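PDB 6YCA: uncharacterized N-acetyltransferase D2E76_00625 from Mycobacteroides abscessus, which is an Eis-type GCN5-related N-acetyltransferase that binds acetyl coenzyme A and probably acetylates amine substrates, but is unable to modify aminoglycosides. Local coordinates for residues Y324-V334 against A344-V353; V372-T380 against A399-P409. All coordinates share one frame; numbering follows the deposited sequence.

Overall arrangement
Both interactions lie in the sterol carrier protein-like domain, on the same side of the chain's centre. Interaction 1 is a beta hairpin far out in the chain, held by backbone bonds, with one apolar face and one mixed, more polar face. Interaction 2 joins the loop from helix 366-373 to helix 379-384 with the end of helix 395-403 and the chain beyond it. It lies nearer the centre and depends more on side chains. Both contacts are partly buried, but interaction 2 also reaches the second subunit. They meet where T325 binds the backbone of A401 and L402. F403 belongs to interaction 2 and packs on Y324, I332 and V348 of interaction 1.

Interaction 1 (Y324-V334 against A344-V353); sequences YTDGAPVVIEV and ARFSVSSDKV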
ATOM      1  N   TYR A 324     -39.266  23.634 -20.400  1.00 33.48           N
ATOM      2  CA  TYR A 324     -39.338  24.190 -19.058  1.00 35.91           C
ATOM      3  C   TYR A 324     -40.672  23.805 -18.434  1.00 38.39           C
ATOM      4  O   TYR A 324     -41.549  23.242 -19.093  1.00 42.62           O
ATOM      5  CB  TYR A 324     -39.211  25.718 -19.086  1.00 39.65           C
ATOM      6  CG  TYR A 324     -37.993  26.222 -19.822  1.00 33.84           C
ATOM      7  CD1 TYR A 324     -36.777  26.371 -19.169  1.00 32.47           C
ATOM      8  CD2 TYR A 324     -38.059  26.550 -21.170  1.00 36.66           C
ATOM      9  CE1 TYR A 324     -35.661  26.830 -19.837  1.00 31.72           C
ATOM     10  CE2 TYR A 324     -36.948  27.014 -21.847  1.00 36.46           C
ATOM     11  CZ  TYR A 324     -35.751  27.150 -21.176  1.00 36.76           C
ATOM     12  OH  TYR A 324     -34.638  27.608 -21.845  1.00 36.51           O
ATOM     13  N   THR A 325     -40.827  24.124 -17.149  1.00 38.01           N
ATOM     14  CA  THR A 325     -42.077  23.858 -16.456  1.00 39.79           C
ATOM     15  C   THR A 325     -43.041  25.027 -16.637  1.00 42.59           C
ATOM     16  O   THR A 325     -42.660  26.131 -17.028  1.00 45.31           O
ATOM     17  CB  THR A 325     -41.826  23.602 -14.968  1.00 40.28           C
ATOM     18  OG1 THR A 325     -41.264  24.774 -14.370  1.00 46.57           O
ATOM     19  CG2 THR A 325     -40.869  22.439 -14.776  1.00 34.54           C
ATOM     20  N   ASP A 326     -44.310  24.783 -16.310  1.00 46.71           N
ATOM     21  CA  ASP A 326     -45.358  25.785 -16.501  1.00 57.92           C
ATOM     22  C   ASP A 326     -45.261  26.851 -15.410  1.00 65.55           C
ATOM     23  O   ASP A 326     -46.109  26.974 -14.522  1.00 73.09           O
ATOM     24  CB  ASP A 326     -46.730  25.128 -16.547  1.00 62.76           C
ATOM     25  CG  ASP A 326     -46.964  24.369 -17.834  1.00 66.77           C
ATOM     26  OD1 ASP A 326     -46.403  24.779 -18.872  1.00 68.85           O
ATOM     27  OD2 ASP A 326     -47.704  23.364 -17.810  1.00 69.21           O
ATOM     28  N   GLY A 327     -44.189  27.639 -15.496  1.00 61.50           N
ATOM     29  CA  GLY A 327     -43.948  28.733 -14.587  1.00 59.26           C
ATOM     30  C   GLY A 327     -44.029  30.082 -15.283  1.00 59.23           C
ATOM     31  O   GLY A 327     -44.225  30.190 -16.490  1.00 65.58           O
ATOM     32  N   ALA A 328     -43.867  31.122 -14.478  1.00 54.18           N
ATOM     33  CA  ALA A 328     -43.852  32.469 -15.018  1.00 52.97           C
ATOM     34  C   ALA A 328     -42.487  32.767 -15.640  1.00 50.65           C
ATOM     35  O   ALA A 328     -41.462  32.244 -15.191  1.00 49.19           O
ATOM     36  CB  ALA A 328     -44.144  33.481 -13.915  1.00 49.64           C
ATOM     37  N   PRO A 329     -42.452  33.589 -16.686  1.00 51.17           N
ATOM     38  CA  PRO A 329     -41.183  33.862 -17.369  1.00 47.22           C
ATOM     39  C   PRO A 329     -40.171  34.545 -16.459  1.00 44.46           C
ATOM     40  O   PRO A 329     -40.518  35.310 -15.556  1.00 45.87           O
ATOM     41  CB  PRO A 329     -41.592  34.782 -18.526  1.00 49.28           C
ATOM     42  CG  PRO A 329     -43.046  34.533 -18.721  1.00 53.68           C
ATOM     43  CD  PRO A 329     -43.592  34.230 -17.362  1.00 55.23           C
ATOM     44  N   VAL A 330     -38.901  34.244 -16.707  1.00 42.40           N
ATOM     45  CA  VAL A 330     -37.777  34.872 -16.030  1.00 42.41           C
ATOM     46  C   VAL A 330     -36.874  35.483 -17.093  1.00 45.14           C
ATOM     47  O   VAL A 330     -36.656  34.883 -18.152  1.00 48.38           O
ATOM     48  CB  VAL A 330     -37.005  33.828 -15.196  1.00 39.65           C
ATOM     49  CG1 VAL A 330     -35.734  34.425 -14.624  1.00 46.47           C
ATOM     50  CG2 VAL A 330     -37.890  33.282 -14.091  1.00 40.30           C
ATOM     51  N   VAL A 331     -36.354  36.676 -16.820  1.00 44.33           N
ATOM     52  CA  VAL A 331     -35.470  37.376 -17.744  1.00 44.10           C
ATOM     53  C   VAL A 331     -34.036  37.190 -17.272  1.00 45.37           C
ATOM     54  O   VAL A 331     -33.693  37.555 -16.140  1.00 48.34           O
ATOM     55  CB  VAL A 331     -35.831  38.864 -17.861  1.00 44.26           C
ATOM     56  CG1 VAL A 331     -34.885  39.551 -18.837  1.00 43.68           C
ATOM     57  CG2 VAL A 331     -37.277  39.020 -18.303  1.00 45.82           C
ATOM     58  N   ILE A 332     -33.202  36.611 -18.132  1.00 43.68           N
ATOM     59  CA  ILE A 332     -31.807  36.313 -17.821  1.00 40.71           C
ATOM     60  C   ILE A 332     -30.918  37.208 -18.672  1.00 39.62           C
ATOM     61  O   ILE A 332     -31.007  37.188 -19.905  1.00 45.84           O
ATOM     62  CB  ILE A 332     -31.483  34.832 -18.064  1.00 34.98           C
ATOM     63  CG1 ILE A 332     -32.438  33.941 -17.270  1.00 34.87           C
ATOM     64  CG2 ILE A 332     -30.045  34.542 -17.700  1.00 33.49           C
ATOM     65  CD1 ILE A 332     -32.237  32.464 -17.515  1.00 33.22           C
ATOM     66  N   GLU A 333     -30.058  37.988 -18.023  1.00 37.23           N
ATOM     67  CA  GLU A 333     -29.059  38.777 -18.732  1.00 42.33           C
ATOM     68  C   GLU A 333     -27.771  37.963 -18.810  1.00 42.26           C
ATOM     69  O   GLU A 333     -27.178  37.623 -17.779  1.00 39.13           O
ATOM     70  CB  GLU A 333     -28.818  40.118 -18.037  1.00 46.25           C
ATOM     71  CG  GLU A 333     -27.857  41.040 -18.789  1.00 49.59           C
ATOM     72  CD  GLU A 333     -27.658  42.385 -18.108  1.00 55.41           C
ATOM     73  OE1 GLU A 333     -28.416  42.704 -17.171  1.00 59.33           O
ATOM     74  OE2 GLU A 333     -26.736  43.126 -18.505  1.00 57.50           O
ATOM     75  N   VAL A 334     -27.340  37.657 -20.031  1.00 41.49           N
ATOM     76  CA  VAL A 334     -26.193  36.793 -20.279  1.00 37.61           C
ATOM     77  C   VAL A 334     -25.027  37.650 -20.751  1.00 37.01           C
ATOM     78  O   VAL A 334     -25.201  38.530 -21.605  1.00 36.89           O
ATOM     79  CB  VAL A 334     -26.535  35.712 -21.317  1.00 34.74           C
ATOM     80  CG1 VAL A 334     -25.355  34.767 -21.513  1.00 31.40           C
ATOM     81  CG2 VAL A 334     -27.786  34.957 -20.892  1.00 32.76           C
ATOM     82  N   ALA A 344     -27.070  39.656 -24.252  1.00 38.37           N
ATOM     83  CA  ALA A 344     -28.388  40.271 -24.322  1.00 41.57           C
ATOM     84  C   ALA A 344     -29.217  39.765 -23.145  1.00 44.62           C
ATOM     85  O   ALA A 344     -28.703  39.089 -22.248  1.00 45.61           O
ATOM     86  CB  ALA A 344     -29.052  39.971 -25.668  1.00 40.54           C
ATOM     87  N   ARG A 345     -30.499  40.121 -23.132  1.00 45.01           N
ATOM     88  CA  ARG A 345     -31.441  39.657 -22.123  1.00 43.93           C
ATOM     89  C   ARG A 345     -32.482  38.774 -22.795  1.00 46.05           C
ATOM     90  O   ARG A 345     -33.049  39.156 -23.823  1.00 52.72           O
ATOM     91  CB  ARG A 345     -32.135  40.837 -21.443  1.00 44.65           C
ATOM     92  CG  ARG A 345     -31.213  41.742 -20.647  1.00 44.50           C
ATOM     93  CD  ARG A 345     -31.952  42.985 -20.181  1.00 49.69           C
ATOM     94  NE  ARG A 345     -31.057  43.946 -19.545  1.00 53.97           N
ATOM     95  CZ  ARG A 345     -31.443  45.128 -19.079  1.00 54.78           C
ATOM     96  NH1 ARG A 345     -32.713  45.497 -19.177  1.00 55.95           N
ATOM     97  NH2 ARG A 345     -30.559  45.942 -18.518  1.00 55.41           N
ATOM     98  N   PHE A 346     -32.734  37.602 -22.216  1.00 42.66           N
ATOM     99  CA  PHE A 346     -33.662  36.634 -22.785  1.00 44.96           C
ATOM    100  C   PHE A 346     -34.757  36.319 -21.780  1.00 48.42           C
ATOM    101  O   PHE A 346     -34.469  35.939 -20.640  1.00 50.96           O
ATOM    102  CB  PHE A 346     -32.949  35.333 -23.160  1.00 41.20           C
ATOM    103  CG  PHE A 346     -31.774  35.525 -24.064  1.00 42.82           C
ATOM    104  CD1 PHE A 346     -31.953  35.670 -25.427  1.00 45.22           C
ATOM    105  CD2 PHE A 346     -30.487  35.560 -23.553  1.00 43.98           C
ATOM    106  CE1 PHE A 346     -30.869  35.845 -26.264  1.00 48.06           C
ATOM    107  CE2 PHE A 346     -29.399  35.736 -24.386  1.00 45.25           C
ATOM    108  CZ  PHE A 346     -29.589  35.877 -25.743  1.00 46.90           C
ATOM    109  N   SER A 347     -36.007  36.467 -22.207  1.00 48.35           N
ATOM    110  CA  SER A 347     -37.157  36.040 -21.420  1.00 46.49           C
ATOM    111  C   SER A 347     -37.441  34.587 -21.773  1.00 41.38           C
ATOM    112  O   SER A 347     -37.860  34.285 -22.895  1.00 44.32           O
ATOM    113  CB  SER A 347     -38.363  36.917 -21.736  1.00 48.76           C
ATOM    114  OG  SER A 347     -39.540  36.400 -21.142  1.00 50.27           O
ATOM    115  N   VAL A 348     -37.208  33.684 -20.826  1.00 39.96           N
ATOM    116  CA  VAL A 348     -37.377  32.252 -21.041  1.00 41.84           C
ATOM    117  C   VAL A 348     -38.636  31.793 -20.316  1.00 41.37           C
ATOM    118  O   VAL A 348     -38.837  32.107 -19.137  1.00 40.16           O
ATOM    119  CB  VAL A 348     -36.137  31.445 -20.615  1.00 41.72           C
ATOM    120  CG1 VAL A 348     -34.974  31.766 -21.531  1.00 41.86           C
ATOM    121  CG2 VAL A 348     -35.767  31.737 -19.175  1.00 45.44           C
ATOM    122  N   SER A 349     -39.490  31.068 -21.030  1.00 41.71           N
ATOM    123  CA  SER A 349     -40.697  30.502 -20.450  1.00 45.21           C
ATOM    124  C   SER A 349     -41.080  29.277 -21.262  1.00 53.25           C
ATOM    125  O   SER A 349     -40.569  29.051 -22.362  1.00 55.83           O
ATOM    126  CB  SER A 349     -41.841  31.518 -20.428  1.00 47.41           C
ATOM    127  OG  SER A 349     -42.265  31.827 -21.744  1.00 49.57           O
ATOM    128  N   SER A 350     -41.993  28.480 -20.703  1.00 59.01           N
ATOM    129  CA  SER A 350     -42.447  27.278 -21.392  1.00 61.36           C
ATOM    130  C   SER A 350     -43.133  27.580 -22.724  1.00 60.34           C
ATOM    131  O   SER A 350     -43.232  26.685 -23.570  1.00 58.80           O
ATOM    132  CB  SER A 350     -43.365  26.468 -20.469  1.00 65.40           C
ATOM    133  OG  SER A 350     -43.782  25.259 -21.076  1.00 68.47           O
ATOM    134  N   ASP A 351     -43.596  28.812 -22.942  1.00 60.13           N
ATOM    135  CA  ASP A 351     -44.301  29.154 -24.175  1.00 62.15           C
ATOM    136  C   ASP A 351     -43.412  29.803 -25.228  1.00 64.32           C
ATOM    137  O   ASP A 351     -43.557  29.503 -26.417  1.00 67.72           O
ATOM    138  CB  ASP A 351     -45.480  30.085 -23.882  1.00 64.16           C
ATOM    139  CG  ASP A 351     -46.524  29.440 -23.004  1.00 70.99           C
ATOM    140  OD1 ASP A 351     -46.666  28.200 -23.059  1.00 72.42           O
ATOM    141  OD2 ASP A 351     -47.208  30.175 -22.262  1.00 75.65           O
ATOM    142  N   LYS A 352     -42.494  30.679 -24.832  1.00 62.01           N
ATOM    143  CA  LYS A 352     -41.736  31.447 -25.809  1.00 58.38           C
ATOM    144  C   LYS A 352     -40.420  31.879 -25.181  1.00 55.93           C
ATOM    145  O   LYS A 352     -40.339  32.114 -23.972  1.00 54.22           O
ATOM    146  CB  LYS A 352     -42.534  32.661 -26.313  1.00 57.99           C
ATOM    147  CG  LYS A 352     -41.860  33.472 -27.430  1.00 58.16           C
ATOM    148  CD  LYS A 352     -42.782  34.580 -27.958  1.00 59.94           C
ATOM    149  CE  LYS A 352     -42.172  35.319 -29.152  1.00 56.94           C
ATOM    150  NZ  LYS A 352     -43.092  36.357 -29.726  1.00 54.30           N
ATOM    151  N   VAL A 353     -39.389  31.953 -26.017  1.00 53.27           N
ATOM    152  CA  VAL A 353     -38.081  32.473 -25.640  1.00 45.85           C
ATOM    153  C   VAL A 353     -37.737  33.588 -26.612  1.00 48.98           C
ATOM    154  O   VAL A 353     -37.569  33.342 -27.813  1.00 53.38           O
ATOM    155  CB  VAL A 353     -37.007  31.379 -25.678  1.00 41.45           C
ATOM    156  CG1 VAL A 353     -35.634  31.988 -25.471  1.00 39.51           C
ATOM    157  CG2 VAL A 353     -37.293  30.321 -24.625  1.00 44.44           C
TER
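A beta hairpin pairs V330-V334 with A344-V348. V330 with V348 and I332 with F346 are antiparallel hydrogen-bonded pairs. V348 N donates to V330 O at 3.0 Å, and I332 N to F346 O at 2.9 Å. Each pair also has the return bond. One face carries I332, V334, F346 and V348. There V334 CG2 meets the edge of the F346 ring, near its plane, 3.8 Å from CD2. I332 CD1 touches V348 CG2 at 4.0 Å. The Y324 ring leans obliquely on V348 and V353, with CE2 4.3 Å from V353 CG2. Its OH bonds to L319 O, and F403 packs on it edge-to-face.

The other face, with V331, E333, R345 and S347, is more polar. CG of E333 is anti to the backbone N (chi1 -176°), which lays this extended chain alongside R345, pointing the same way. E333 OE1 and R345 NE form a long salt bridge at 3.8 Å, with carboxylate and guanidinium planes 50° apart. R345 NH1 is bonded to H358 O. Beyond the strands, P329 CG packs on S349 CB at 3.7 Å. This is an antiparallel hairpin with one face packed on helices 315-321 and 395-403, within the sterol carrier-like domain.

Interaction 2 (V372-T380 against A399-P409); sequences VYLGGNTWT and ADALFSTGTQP. With SO4 (sulfate ion), chain J.
D400 binds the first turn of helix 379-384 through both oxygens of its carboxylate. OD1 accepts W379 N at 2.6 Å through its syn lone pair, with an N-H...O angle of 157°. OD2 accepts the hydroxyl of T380, OG1 to OD2 2.6 Å, nearly along its C-O bond. A weak bond from T380 N also reaches OD2. CG of D400 is anti to the carbonyl carbon, and the D400 side chain crosses that of T380 at about a right angle. T378 holds the N-cap position, and its OG1 bonds to G406 O of the second subunit.

The W379 indole is packed on both faces and at an edge. A399 CB makes a CH-pi contact over one face, 3.8 Å from the centroid of the five-membered ring. V372 CG1 lies over the opposite face, offset toward the rim. The NE1 edge points at the face of F403 in a T-shaped pair, with centroids of the W379 five-membered ring and the F403 ring 4.9 Å apart and planes at 85°.

Further along, the P409 ring packs on the backbone of G375 and G376, and its CB meets L374 CB at 3.8 Å. The Q408 chain bends at its second torsion (-73°). This brings OE1 to 3.5 Å from G376 CA. T405 OG1 bonds to T407 O, above the carbonyl plane. The adjoining loop binds a sulfate, probably from the crystallisation liquor, with G406 N 2.9 Å from its O4 and T407 N bonded to the same oxygen.

D400 thus places an acidic group at the N-terminal end of a helix. The helix dipole and the N-H donors there would probably favour its ionised form, though a second sulfate, about 4 Å from the T380 side chain, could offset this in the crystal.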
ATOM      1  N   VAL A 372     -25.763  25.199 -16.010  1.00 36.54           N
ATOM      2  CA  VAL A 372     -27.156  24.941 -15.658  1.00 32.25           C
ATOM      3  C   VAL A 372     -27.945  24.350 -16.819  1.00 30.77           C
ATOM      4  O   VAL A 372     -28.947  23.659 -16.590  1.00 31.83           O
ATOM      5  CB  VAL A 372     -27.842  26.260 -15.262  1.00 29.34           C
ATOM      6  CG1 VAL A 372     -29.213  26.002 -14.672  1.00 30.44           C
ATOM      7  CG2 VAL A 372     -26.986  27.029 -14.296  1.00 30.37           C
ATOM      8  N   TYR A 373     -27.493  24.573 -18.058  1.00 24.68           N
ATOM      9  CA  TYR A 373     -28.359  24.383 -19.218  1.00 23.87           C
ATOM     10  C   TYR A 373     -28.891  22.956 -19.315  1.00 24.49           C
ATOM     11  O   TYR A 373     -30.052  22.745 -19.687  1.00 23.92           O
ATOM     12  CB  TYR A 373     -27.622  24.772 -20.500  1.00 23.95           C
ATOM     13  CG  TYR A 373     -28.448  24.544 -21.741  1.00 24.53           C
ATOM     14  CD1 TYR A 373     -29.454  25.430 -22.095  1.00 25.86           C
ATOM     15  CD2 TYR A 373     -28.251  23.425 -22.537  1.00 23.91           C
ATOM     16  CE1 TYR A 373     -30.226  25.224 -23.216  1.00 28.58           C
ATOM     17  CE2 TYR A 373     -29.022  23.206 -23.664  1.00 24.57           C
ATOM     18  CZ  TYR A 373     -30.008  24.111 -23.998  1.00 25.90           C
ATOM     19  OH  TYR A 373     -30.782  23.908 -25.115  1.00 26.72           O
ATOM     20  N   LEU A 374     -28.072  21.967 -18.969  1.00 28.43           N
ATOM     21  CA  LEU A 374     -28.453  20.571 -19.127  1.00 27.45           C
ATOM     22  C   LEU A 374     -29.127  19.984 -17.897  1.00 33.20           C
ATOM     23  O   LEU A 374     -29.477  18.798 -17.906  1.00 38.16           O
ATOM     24  CB  LEU A 374     -27.240  19.727 -19.525  1.00 22.64           C
ATOM     25  CG  LEU A 374     -26.694  20.021 -20.925  1.00 21.11           C
ATOM     26  CD1 LEU A 374     -25.515  19.116 -21.249  1.00 19.90           C
ATOM     27  CD2 LEU A 374     -27.792  19.895 -21.978  1.00 26.10           C
ATOM     28  N   GLY A 375     -29.319  20.778 -16.847  1.00 30.87           N
ATOM     29  CA  GLY A 375     -29.911  20.293 -15.620  1.00 27.17           C
ATOM     30  C   GLY A 375     -28.923  19.734 -14.624  1.00 24.05           C
ATOM     31  O   GLY A 375     -29.345  19.233 -13.574  1.00 21.29           O
ATOM     32  N   GLY A 376     -27.624  19.796 -14.923  1.00 25.48           N
ATOM     33  CA  GLY A 376     -26.594  19.296 -14.034  1.00 23.78           C
ATOM     34  C   GLY A 376     -26.221  20.212 -12.904  1.00 20.27           C
ATOM     35  O   GLY A 376     -25.426  19.817 -12.050  1.00 23.65           O
ATOM     36  N   ASN A 377     -26.762  21.428 -12.888  1.00 21.20           N
ATOM     37  CA  ASN A 377     -26.545  22.371 -11.803  1.00 21.85           C
ATOM     38  C   ASN A 377     -27.799  23.216 -11.666  1.00 23.05           C
ATOM     39  O   ASN A 377     -28.579  23.363 -12.611  1.00 24.84           O
ATOM     40  CB  ASN A 377     -25.347  23.287 -12.068  1.00 21.85           C
ATOM     41  CG  ASN A 377     -24.033  22.537 -12.091  1.00 24.26           C
ATOM     42  OD1 ASN A 377     -23.355  22.407 -11.069  1.00 26.04           O
ATOM     43  ND2 ASN A 377     -23.663  22.040 -13.263  1.00 25.42           N
ATOM     44  N   THR A 378     -27.985  23.778 -10.482  1.00 23.82           N
ATOM     45  CA  THR A 378     -29.120  24.648 -10.233  1.00 26.52           C
ATOM     46  C   THR A 378     -28.644  26.077 -10.024  1.00 27.49           C
ATOM     47  O   THR A 378     -27.464  26.336  -9.772  1.00 30.24           O
ATOM     48  CB  THR A 378     -29.925  24.179  -9.016  1.00 31.62           C
ATOM     49  OG1 THR A 378     -29.098  24.212  -7.846  1.00 35.32           O
ATOM     50  CG2 THR A 378     -30.435  22.770  -9.238  1.00 25.11           C
ATOM     51  N   TRP A 379     -29.587  27.010 -10.131  1.00 28.90           N
ATOM     52  CA  TRP A 379     -29.247  28.413  -9.948  1.00 31.25           C
ATOM     53  C   TRP A 379     -28.859  28.710  -8.505  1.00 33.39           C
ATOM     54  O   TRP A 379     -28.004  29.570  -8.264  1.00 37.82           O
ATOM     55  CB  TRP A 379     -30.416  29.291 -10.385  1.00 34.45           C
ATOM     56  CG  TRP A 379     -30.694  29.211 -11.849  1.00 36.94           C
ATOM     57  CD1 TRP A 379     -31.670  28.476 -12.459  1.00 37.93           C
ATOM     58  CD2 TRP A 379     -29.990  29.891 -12.896  1.00 38.92           C
ATOM     59  NE1 TRP A 379     -31.617  28.656 -13.822  1.00 38.26           N
ATOM     60  CE2 TRP A 379     -30.595  29.520 -14.117  1.00 37.51           C
ATOM     61  CE3 TRP A 379     -28.907  30.778 -12.920  1.00 37.81           C
ATOM     62  CZ2 TRP A 379     -30.153  30.004 -15.348  1.00 34.03           C
ATOM     63  CZ3 TRP A 379     -28.469  31.256 -14.146  1.00 36.93           C
ATOM     64  CH2 TRP A 379     -29.092  30.869 -15.341  1.00 35.97           C
ATOM     65  N   THR A 380     -29.452  28.002  -7.539  1.00 28.93           N
ATOM     66  CA  THR A 380     -29.140  28.272  -6.139  1.00 29.57           C
ATOM     67  C   THR A 380     -27.687  27.965  -5.834  1.00 32.81           C
ATOM     68  O   THR A 380     -27.006  28.749  -5.163  1.00 38.99           O
ATOM     69  CB  THR A 380     -30.042  27.454  -5.219  1.00 32.49           C
ATOM     70  OG1 THR A 380     -31.408  27.603  -5.623  1.00 44.19           O
ATOM     71  CG2 THR A 380     -29.887  27.931  -3.785  1.00 31.09           C
ATOM     72  N   ALA A 399     -36.384  30.768 -11.205  1.00 36.57           N
ATOM     73  CA  ALA A 399     -35.579  30.225 -12.289  1.00 34.88           C
ATOM     74  C   ALA A 399     -35.361  28.733 -12.104  1.00 35.95           C
ATOM     75  O   ALA A 399     -35.440  27.961 -13.068  1.00 36.41           O
ATOM     76  CB  ALA A 399     -34.238  30.944 -12.363  1.00 34.13           C
ATOM     77  N   ASP A 400     -35.082  28.310 -10.866  1.00 37.14           N
ATOM     78  CA  ASP A 400     -34.908  26.887 -10.590  1.00 40.37           C
ATOM     79  C   ASP A 400     -36.192  26.100 -10.823  1.00 40.14           C
ATOM     80  O   ASP A 400     -36.136  24.934 -11.238  1.00 36.50           O
ATOM     81  CB  ASP A 400     -34.384  26.667  -9.167  1.00 41.68           C
ATOM     82  CG  ASP A 400     -32.875  26.822  -9.066  1.00 39.99           C
ATOM     83  OD1 ASP A 400     -32.174  26.474 -10.039  1.00 37.29           O
ATOM     84  OD2 ASP A 400     -32.390  27.261  -8.001  1.00 41.04           O
ATOM     85  N   ALA A 401     -37.352  26.714 -10.569  1.00 38.73           N
ATOM     86  CA  ALA A 401     -38.616  26.041 -10.849  1.00 40.06           C
ATOM     87  C   ALA A 401     -38.773  25.773 -12.341  1.00 42.37           C
ATOM     88  O   ALA A 401     -39.288  24.722 -12.743  1.00 43.22           O
ATOM     89  CB  ALA A 401     -39.784  26.865 -10.313  1.00 37.52           C
ATOM     90  N   LEU A 402     -38.318  26.712 -13.177  1.00 40.40           N
ATOM     91  CA  LEU A 402     -38.425  26.553 -14.624  1.00 35.90           C
ATOM     92  C   LEU A 402     -37.440  25.513 -15.140  1.00 38.13           C
ATOM     93  O   LEU A 402     -37.802  24.644 -15.942  1.00 47.23           O
ATOM     94  CB  LEU A 402     -38.171  27.894 -15.310  1.00 35.34           C
ATOM     95  CG  LEU A 402     -39.311  28.911 -15.307  1.00 41.05           C
ATOM     96  CD1 LEU A 402     -38.856  30.231 -15.910  1.00 38.29           C
ATOM     97  CD2 LEU A 402     -40.526  28.365 -16.043  1.00 43.77           C
ATOM     98  N   PHE A 403     -36.184  25.591 -14.695  1.00 32.97           N
ATOM     99  CA  PHE A 403     -35.094  24.798 -15.253  1.00 32.09           C
ATOM    100  C   PHE A 403     -34.969  23.398 -14.659  1.00 33.28           C
ATOM    101  O   PHE A 403     -34.166  22.608 -15.166  1.00 33.90           O
ATOM    102  CB  PHE A 403     -33.763  25.539 -15.088  1.00 31.42           C
ATOM    103  CG  PHE A 403     -33.565  26.664 -16.061  1.00 30.10           C
ATOM    104  CD1 PHE A 403     -34.311  27.825 -15.964  1.00 30.96           C
ATOM    105  CD2 PHE A 403     -32.617  26.563 -17.069  1.00 29.79           C
ATOM    106  CE1 PHE A 403     -34.127  28.861 -16.858  1.00 31.65           C
ATOM    107  CE2 PHE A 403     -32.424  27.599 -17.967  1.00 29.06           C
ATOM    108  CZ  PHE A 403     -33.178  28.750 -17.860  1.00 30.69           C
ATOM    109  N   SER A 404     -35.727  23.075 -13.612  1.00 35.78           N
ATOM    110  CA  SER A 404     -35.550  21.809 -12.910  1.00 38.52           C
ATOM    111  C   SER A 404     -35.762  20.623 -13.844  1.00 34.19           C
ATOM    112  O   SER A 404     -36.591  20.671 -14.759  1.00 28.13           O
ATOM    113  CB  SER A 404     -36.548  21.719 -11.754  1.00 53.19           C
ATOM    114  OG  SER A 404     -37.890  21.685 -12.228  1.00 61.30           O
ATOM    115  N   THR A 405     -34.972  19.567 -13.627  1.00 26.77           N
ATOM    116  CA  THR A 405     -35.091  18.309 -14.354  1.00 25.25           C
ATOM    117  C   THR A 405     -35.055  17.146 -13.369  1.00 28.20           C
ATOM    118  O   THR A 405     -34.543  17.264 -12.255  1.00 30.56           O
ATOM    119  CB  THR A 405     -33.966  18.130 -15.385  1.00 24.04           C
ATOM    120  OG1 THR A 405     -32.702  18.092 -14.714  1.00 29.71           O
ATOM    121  CG2 THR A 405     -33.970  19.266 -16.390  1.00 24.63           C
ATOM    122  N   GLY A 406     -35.584  16.004 -13.804  1.00 29.83           N
ATOM    123  CA  GLY A 406     -35.668  14.843 -12.940  1.00 31.25           C
ATOM    124  C   GLY A 406     -34.421  13.981 -12.913  1.00 35.30           C
ATOM    125  O   GLY A 406     -34.180  13.257 -11.943  1.00 40.95           O
ATOM    126  N   THR A 407     -33.616  14.048 -13.970  1.00 29.95           N
ATOM    127  CA  THR A 407     -32.414  13.236 -14.087  1.00 23.20           C
ATOM    128  C   THR A 407     -31.202  14.131 -14.284  1.00 20.11           C
ATOM    129  O   THR A 407     -31.281  15.164 -14.956  1.00 23.54           O
ATOM    130  CB  THR A 407     -32.516  12.257 -15.265  1.00 24.61           C
ATOM    131  OG1 THR A 407     -32.656  12.989 -16.491  1.00 32.58           O
ATOM    132  CG2 THR A 407     -33.709  11.323 -15.089  1.00 22.84           C
ATOM    133  N   GLN A 408     -30.085  13.729 -13.694  1.00 19.29           N
ATOM    134  CA  GLN A 408     -28.839  14.423 -13.948  1.00 22.91           C
ATOM    135  C   GLN A 408     -28.366  14.109 -15.366  1.00 32.29           C
ATOM    136  O   GLN A 408     -28.410  12.949 -15.795  1.00 39.25           O
ATOM    137  CB  GLN A 408     -27.778  13.984 -12.944  1.00 26.98           C
ATOM    138  CG  GLN A 408     -27.956  14.601 -11.571  1.00 32.57           C
ATOM    139  CD  GLN A 408     -27.589  16.068 -11.550  1.00 37.25           C
ATOM    140  OE1 GLN A 408     -26.492  16.452 -11.958  1.00 41.51           O
ATOM    141  NE2 GLN A 408     -28.512  16.902 -11.082  1.00 37.76           N
ATOM    142  N   PRO A 409     -27.911  15.111 -16.112  1.00 26.67           N
ATOM    143  CA  PRO A 409     -27.451  14.862 -17.479  1.00 23.29           C
ATOM    144  C   PRO A 409     -26.165  14.059 -17.474  1.00 23.13           C
ATOM    145  O   PRO A 409     -25.375  14.106 -16.529  1.00 26.71           O
ATOM    146  CB  PRO A 409     -27.207  16.270 -18.024  1.00 26.00           C
ATOM    147  CG  PRO A 409     -26.858  17.059 -16.815  1.00 24.58           C
ATOM    148  CD  PRO A 409     -27.707  16.509 -15.707  1.00 21.95           C
TER
HETATM  149  S   SO4 J 504     -36.213  14.522 -17.014  1.00 47.57           S
HETATM  150  O1  SO4 J 504     -35.771  13.607 -18.063  1.00 49.49           O
HETATM  151  O2  SO4 J 504     -36.713  13.750 -15.879  1.00 53.09           O
HETATM  152  O3  SO4 J 504     -37.278  15.381 -17.525  1.00 49.39           O
HETATM  153  O4  SO4 J 504     -35.088  15.346 -16.588  1.00 45.34           O